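Local coordinates for protein proteasome accessory factor B/C (PafBC) (Paenarthrobacter aurescens, PDB 6SJ9) that probably acts as a transcriptional regulator of the bacterial DNA damage response, joining winged helix-turn-helix DNA-binding parts to WYL and WCX domains, at residues Asp281-Ala293 / Pro304-Gln316. Residues are numbered along the deposited sequence; the frame is centred on the assembly and turned at random.
Sequences DFRDPEQLAEELA and PAELSAAVVRRLQ
Ala289 meets Ala310 methyl to methyl, CB to CB at 3.5 Å, where helices 285-293 and 305-316 cross at -48° with their axes 8.5 Å apart. The small side chains permit this close approach, and Ala289 enters as a knob among Leu307, Ala310, Val311 and Arg314, with Val311 CG2 against its CB at 3.6 Å. Leu307 returns the packing from the other helix. Its CG lies opposite the backbone N (chi1 178°), which carries the branch across to a hole formed by Pro285, Leu288, Ala289 and Leu292; there its CD2 reaches Leu288 CD2 at 3.5 Å, while CD1 lies against the carbonyl oxygen of Pro285.

One flank is charged. Glu286, bent at chi2, turns its carboxylate to Arg313, whose NH2 makes a nearly straight 2.7 Å salt bridge to Glu286 OE2, from its syn side but tilted 27° out of the carboxylate plane; a weak second bond joins Arg313 NH1 to OE1. Glu286 OE1 also makes a 3.5 Å salt bridge to Arg314 NH2, at the edge of that guanidinium. Arg314 folds at chi3 and spreads one guanidinium face over Glu290 CB, while its NE hydrogen-bonds to the backbone oxygen of Gln634, and Glu290 OE2 to the side-chain NE2 of Gln634. An alanine in place of Arg314 would probably leave Glu286 with Arg313 alone in this network and uncover the Glu290 methylenes.

Beneath the helices, Leu292, Leu307 and Val311 pack on Val301 of the antiparallel 2-3-1-4 sheet, consistent with a ferredoxin-like WCX domain in which helix 285-294 follows the third strand and helix 305-323, a C-terminal addition after the fourth, packs beside it.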
loop_
_atom_site.group_PDB
_atom_site.type_symbol
_atom_site.label_atom_id
_atom_site.label_comp_id
_atom_site.label_asym_id
_atom_site.label_seq_id
_atom_site.Cartn_x
_atom_site.Cartn_y
_atom_site.Cartn_z
ATOM N N ASP A 281 -19.285 -0.496 -12.249
ATOM C CA ASP A 281 -19.124 -1.905 -12.544
ATOM C C ASP A 281 -18.372 -2.566 -11.410
ATOM O O ASP A 281 -17.382 -2.028 -10.914
ATOM C CB ASP A 281 -18.374 -2.107 -13.861
ATOM C CG ASP A 281 -19.185 -1.653 -15.078
ATOM O OD1 ASP A 281 -20.401 -1.943 -15.116
ATOM O OD2 ASP A 281 -18.614 -0.992 -15.976
ATOM N N PHE A 282 -18.837 -3.748 -11.019
ATOM C CA PHE A 282 -18.131 -4.557 -10.039
ATOM C C PHE A 282 -18.342 -6.004 -10.443
ATOM O O PHE A 282 -19.266 -6.317 -11.201
ATOM C CB PHE A 282 -18.645 -4.306 -8.621
ATOM C CG PHE A 282 -20.021 -4.883 -8.374
ATOM C CD1 PHE A 282 -21.144 -4.243 -8.851
ATOM C CD2 PHE A 282 -20.186 -6.044 -7.622
ATOM C CE1 PHE A 282 -22.410 -4.767 -8.623
ATOM C CE2 PHE A 282 -21.451 -6.564 -7.374
ATOM C CZ PHE A 282 -22.561 -5.929 -7.873
ATOM N N ARG A 283 -17.465 -6.885 -9.946
ATOM C CA ARG A 283 -17.594 -8.329 -10.142
ATOM C C ARG A 283 -18.034 -9.028 -8.863
ATOM O O ARG A 283 -19.052 -9.725 -8.879
ATOM C CB ARG A 283 -16.313 -8.947 -10.736
ATOM C CG ARG A 283 -15.988 -8.342 -12.105
ATOM C CD ARG A 283 -14.714 -8.842 -12.785
ATOM N NE ARG A 283 -13.472 -8.292 -12.238
ATOM C CZ ARG A 283 -12.395 -8.008 -12.971
ATOM N NH1 ARG A 283 -12.438 -8.163 -14.295
ATOM N NH2 ARG A 283 -11.293 -7.530 -12.389
ATOM N N ASP A 284 -17.289 -8.870 -7.760
ATOM C CA ASP A 284 -17.614 -9.522 -6.492
ATOM C C ASP A 284 -18.375 -8.563 -5.593
ATOM O O ASP A 284 -17.819 -7.533 -5.190
ATOM C CB ASP A 284 -16.332 -9.996 -5.795
ATOM C CG ASP A 284 -16.600 -10.745 -4.452
ATOM O OD1 ASP A 284 -17.769 -10.920 -4.027
ATOM O OD2 ASP A 284 -15.620 -11.225 -3.850
ATOM N N PRO A 285 -19.611 -8.885 -5.213
ATOM C CA PRO A 285 -20.381 -7.968 -4.361
ATOM C C PRO A 285 -19.855 -7.843 -2.947
ATOM O O PRO A 285 -20.113 -6.812 -2.318
ATOM C CB PRO A 285 -21.802 -8.557 -4.377
ATOM C CG PRO A 285 -21.641 -9.939 -4.848
ATOM C CD PRO A 285 -20.413 -10.017 -5.688
ATOM N N GLU A 286 -19.133 -8.839 -2.421
ATOM C CA GLU A 286 -18.558 -8.657 -1.097
ATOM C C GLU A 286 -17.458 -7.622 -1.148
ATOM O O GLU A 286 -17.290 -6.842 -0.210
ATOM C CB GLU A 286 -18.028 -9.970 -0.516
ATOM C CG GLU A 286 -19.157 -10.873 -0.146
ATOM C CD GLU A 286 -20.045 -10.213 0.883
ATOM O OE1 GLU A 286 -19.507 -9.493 1.766
ATOM O OE2 GLU A 286 -21.284 -10.400 0.800
ATOM N N GLN A 287 -16.724 -7.580 -2.251
ATOM C CA GLN A 287 -15.655 -6.605 -2.371
ATOM C C GLN A 287 -16.211 -5.189 -2.445
ATOM O O GLN A 287 -15.737 -4.300 -1.722
ATOM C CB GLN A 287 -14.801 -6.905 -3.590
ATOM C CG GLN A 287 -13.502 -6.182 -3.497
ATOM C CD GLN A 287 -12.691 -6.312 -4.728
ATOM O OE1 GLN A 287 -12.950 -7.198 -5.551
ATOM N NE2 GLN A 287 -11.650 -5.471 -4.852
ATOM N N LEU A 288 -17.234 -4.964 -3.302
ATOM C CA LEU A 288 -17.846 -3.638 -3.392
ATOM C C LEU A 288 -18.518 -3.242 -2.084
ATOM O O LEU A 288 -18.449 -2.083 -1.681
ATOM C CB LEU A 288 -18.866 -3.582 -4.532
ATOM C CG LEU A 288 -19.443 -2.200 -4.792
ATOM C CD1 LEU A 288 -18.284 -1.221 -4.978
ATOM C CD2 LEU A 288 -20.338 -2.176 -6.034
ATOM N N ALA A 289 -19.160 -4.191 -1.399
ATOM C CA ALA A 289 -19.887 -3.838 -0.178
ATOM C C ALA A 289 -18.940 -3.378 0.922
ATOM O O ALA A 289 -19.262 -2.448 1.678
ATOM C CB ALA A 289 -20.728 -5.015 0.328
ATOM N N GLU A 290 -17.784 -4.029 1.047
ATOM C CA GLU A 290 -16.808 -3.569 2.022
ATOM C C GLU A 290 -16.372 -2.153 1.698
ATOM O O GLU A 290 -16.288 -1.315 2.584
ATOM C CB GLU A 290 -15.608 -4.517 2.086
ATOM C CG GLU A 290 -14.578 -4.052 3.132
ATOM C CD GLU A 290 -13.425 -5.036 3.328
ATOM O OE1 GLU A 290 -13.513 -6.141 2.789
ATOM O OE2 GLU A 290 -12.425 -4.698 4.012
ATOM N N GLU A 291 -16.129 -1.855 0.424
ATOM C CA GLU A 291 -15.760 -0.496 0.064
ATOM C C GLU A 291 -16.883 0.480 0.416
ATOM O O GLU A 291 -16.646 1.524 1.042
ATOM C CB GLU A 291 -15.421 -0.407 -1.435
ATOM C CG GLU A 291 -15.098 1.027 -1.843
ATOM C CD GLU A 291 -14.979 1.212 -3.341
ATOM O OE1 GLU A 291 -15.042 0.204 -4.065
ATOM O OE2 GLU A 291 -14.880 2.373 -3.805
ATOM N N LEU A 292 -18.116 0.146 0.044
ATOM C CA LEU A 292 -19.223 1.083 0.253
ATOM C C LEU A 292 -19.566 1.260 1.727
ATOM O O LEU A 292 -19.795 2.377 2.170
ATOM C CB LEU A 292 -20.442 0.638 -0.548
ATOM C CG LEU A 292 -20.272 0.601 -2.072
ATOM C CD1 LEU A 292 -21.561 0.136 -2.722
ATOM C CD2 LEU A 292 -19.894 1.982 -2.645
ATOM N N ALA A 293 -19.461 0.202 2.526
ATOM C CA ALA A 293 -19.673 0.327 3.971
ATOM C C ALA A 293 -18.685 1.298 4.595
ATOM O O ALA A 293 -19.024 1.986 5.575
ATOM C CB ALA A 293 -19.473 -1.033 4.653
ATOM N N PRO A 304 -27.889 -3.618 -7.095
ATOM C CA PRO A 304 -28.840 -4.725 -6.943
ATOM C C PRO A 304 -28.983 -5.142 -5.484
ATOM O O PRO A 304 -28.130 -4.824 -4.668
ATOM C CB PRO A 304 -28.214 -5.841 -7.774
ATOM C CG PRO A 304 -26.751 -5.619 -7.585
ATOM C CD PRO A 304 -26.578 -4.103 -7.561
ATOM N N ALA A 305 -30.015 -5.935 -5.202
ATOM C CA ALA A 305 -30.367 -6.267 -3.827
ATOM C C ALA A 305 -29.287 -7.080 -3.125
ATOM O O ALA A 305 -29.139 -6.969 -1.912
ATOM C CB ALA A 305 -31.710 -7.004 -3.798
ATOM N N GLU A 306 -28.560 -7.932 -3.848
ATOM C CA GLU A 306 -27.518 -8.705 -3.194
ATOM C C GLU A 306 -26.405 -7.789 -2.691
ATOM O O GLU A 306 -25.844 -8.014 -1.610
ATOM C CB GLU A 306 -26.969 -9.771 -4.157
ATOM C CG GLU A 306 -26.241 -10.937 -3.450
ATOM C CD GLU A 306 -25.216 -11.692 -4.328
ATOM O OE1 GLU A 306 -25.157 -11.437 -5.556
ATOM O OE2 GLU A 306 -24.464 -12.549 -3.779
ATOM N N LEU A 307 -26.116 -6.721 -3.447
ATOM C CA LEU A 307 -25.150 -5.710 -3.023
ATOM C C LEU A 307 -25.655 -4.929 -1.820
ATOM O O LEU A 307 -24.910 -4.669 -0.869
ATOM C CB LEU A 307 -24.875 -4.756 -4.191
ATOM C CG LEU A 307 -23.917 -3.633 -3.841
ATOM C CD1 LEU A 307 -22.664 -4.322 -3.434
ATOM C CD2 LEU A 307 -23.681 -2.802 -5.062
ATOM N N SER A 308 -26.908 -4.491 -1.888
ATOM C CA SER A 308 -27.527 -3.757 -0.793
ATOM C C SER A 308 -27.540 -4.581 0.489
ATOM O O SER A 308 -27.284 -4.060 1.581
ATOM C CB SER A 308 -28.939 -3.341 -1.199
ATOM O OG SER A 308 -29.701 -2.975 -0.071
ATOM N N ALA A 309 -27.876 -5.864 0.384
ATOM C CA ALA A 309 -27.977 -6.660 1.599
ATOM C C ALA A 309 -26.617 -6.878 2.226
ATOM O O ALA A 309 -26.512 -6.997 3.452
ATOM C CB ALA A 309 -28.653 -8.001 1.308
ATOM N N ALA A 310 -25.563 -6.897 1.414
ATOM C CA ALA A 310 -24.221 -7.065 1.962
ATOM C C ALA A 310 -23.768 -5.819 2.724
ATOM O O ALA A 310 -23.109 -5.938 3.767
ATOM C CB ALA A 310 -23.239 -7.429 0.845
ATOM N N VAL A 311 -24.113 -4.625 2.227
ATOM C CA VAL A 311 -23.709 -3.381 2.881
ATOM C C VAL A 311 -24.418 -3.219 4.222
ATOM O O VAL A 311 -23.786 -2.937 5.250
ATOM C CB VAL A 311 -23.973 -2.188 1.944
ATOM C CG1 VAL A 311 -23.727 -0.893 2.647
ATOM C CG2 VAL A 311 -23.089 -2.305 0.737
ATOM N N VAL A 312 -25.748 -3.384 4.224
ATOM C CA VAL A 312 -26.531 -3.342 5.457
ATOM C C VAL A 312 -26.001 -4.338 6.478
ATOM O O VAL A 312 -25.834 -4.007 7.656
ATOM C CB VAL A 312 -28.016 -3.620 5.134
ATOM C CG1 VAL A 312 -28.831 -3.888 6.429
ATOM C CG2 VAL A 312 -28.599 -2.441 4.341
ATOM N N ARG A 313 -25.655 -5.552 6.035
ATOM C CA ARG A 313 -25.153 -6.552 6.963
ATOM C C ARG A 313 -23.906 -6.055 7.687
ATOM O O ARG A 313 -23.773 -6.229 8.904
ATOM C CB ARG A 313 -24.879 -7.862 6.226
ATOM C CG ARG A 313 -24.439 -8.989 7.149
ATOM C CD ARG A 313 -23.287 -9.766 6.551
ATOM N NE ARG A 313 -23.569 -10.086 5.154
ATOM C CZ ARG A 313 -22.638 -10.202 4.209
ATOM N NH1 ARG A 313 -21.360 -10.008 4.524
ATOM N NH2 ARG A 313 -22.985 -10.492 2.951
ATOM N N ARG A 314 -22.990 -5.405 6.960
ATOM C CA ARG A 314 -21.758 -4.934 7.600
ATOM C C ARG A 314 -22.049 -3.786 8.541
ATOM O O ARG A 314 -21.578 -3.775 9.679
ATOM C CB ARG A 314 -20.752 -4.484 6.544
ATOM C CG ARG A 314 -20.570 -5.498 5.470
ATOM C CD ARG A 314 -19.613 -4.993 4.457
ATOM N NE ARG A 314 -18.337 -5.166 5.044
ATOM C CZ ARG A 314 -17.596 -6.220 4.788
ATOM N NH1 ARG A 314 -16.424 -6.359 5.419
ATOM N NH2 ARG A 314 -18.039 -7.083 3.863
ATOM N N LEU A 315 -22.874 -2.837 8.095
ATOM C CA LEU A 315 -23.248 -1.725 8.952
ATOM C C LEU A 315 -23.968 -2.235 10.191
ATOM O O LEU A 315 -23.740 -1.745 11.310
ATOM C CB LEU A 315 -24.141 -0.743 8.178
ATOM C CG LEU A 315 -23.546 -0.101 6.926
ATOM C CD1 LEU A 315 -24.575 0.709 6.134
ATOM C CD2 LEU A 315 -22.387 0.783 7.310
ATOM N N GLN A 316 -24.855 -3.218 10.002
ATOM C CA GLN A 316 -25.632 -3.745 11.120
ATOM C C GLN A 316 -24.764 -4.559 12.051
ATOM O O GLN A 316 -24.879 -4.446 13.278
ATOM C CB GLN A 316 -26.807 -4.577 10.621
ATOM C CG GLN A 316 -27.740 -4.966 11.747
ATOM C CD GLN A 316 -28.331 -3.757 12.434
ATOM O OE1 GLN A 316 -29.040 -2.962 11.824
ATOM N NE2 GLN A 316 -28.028 -3.611 13.722
#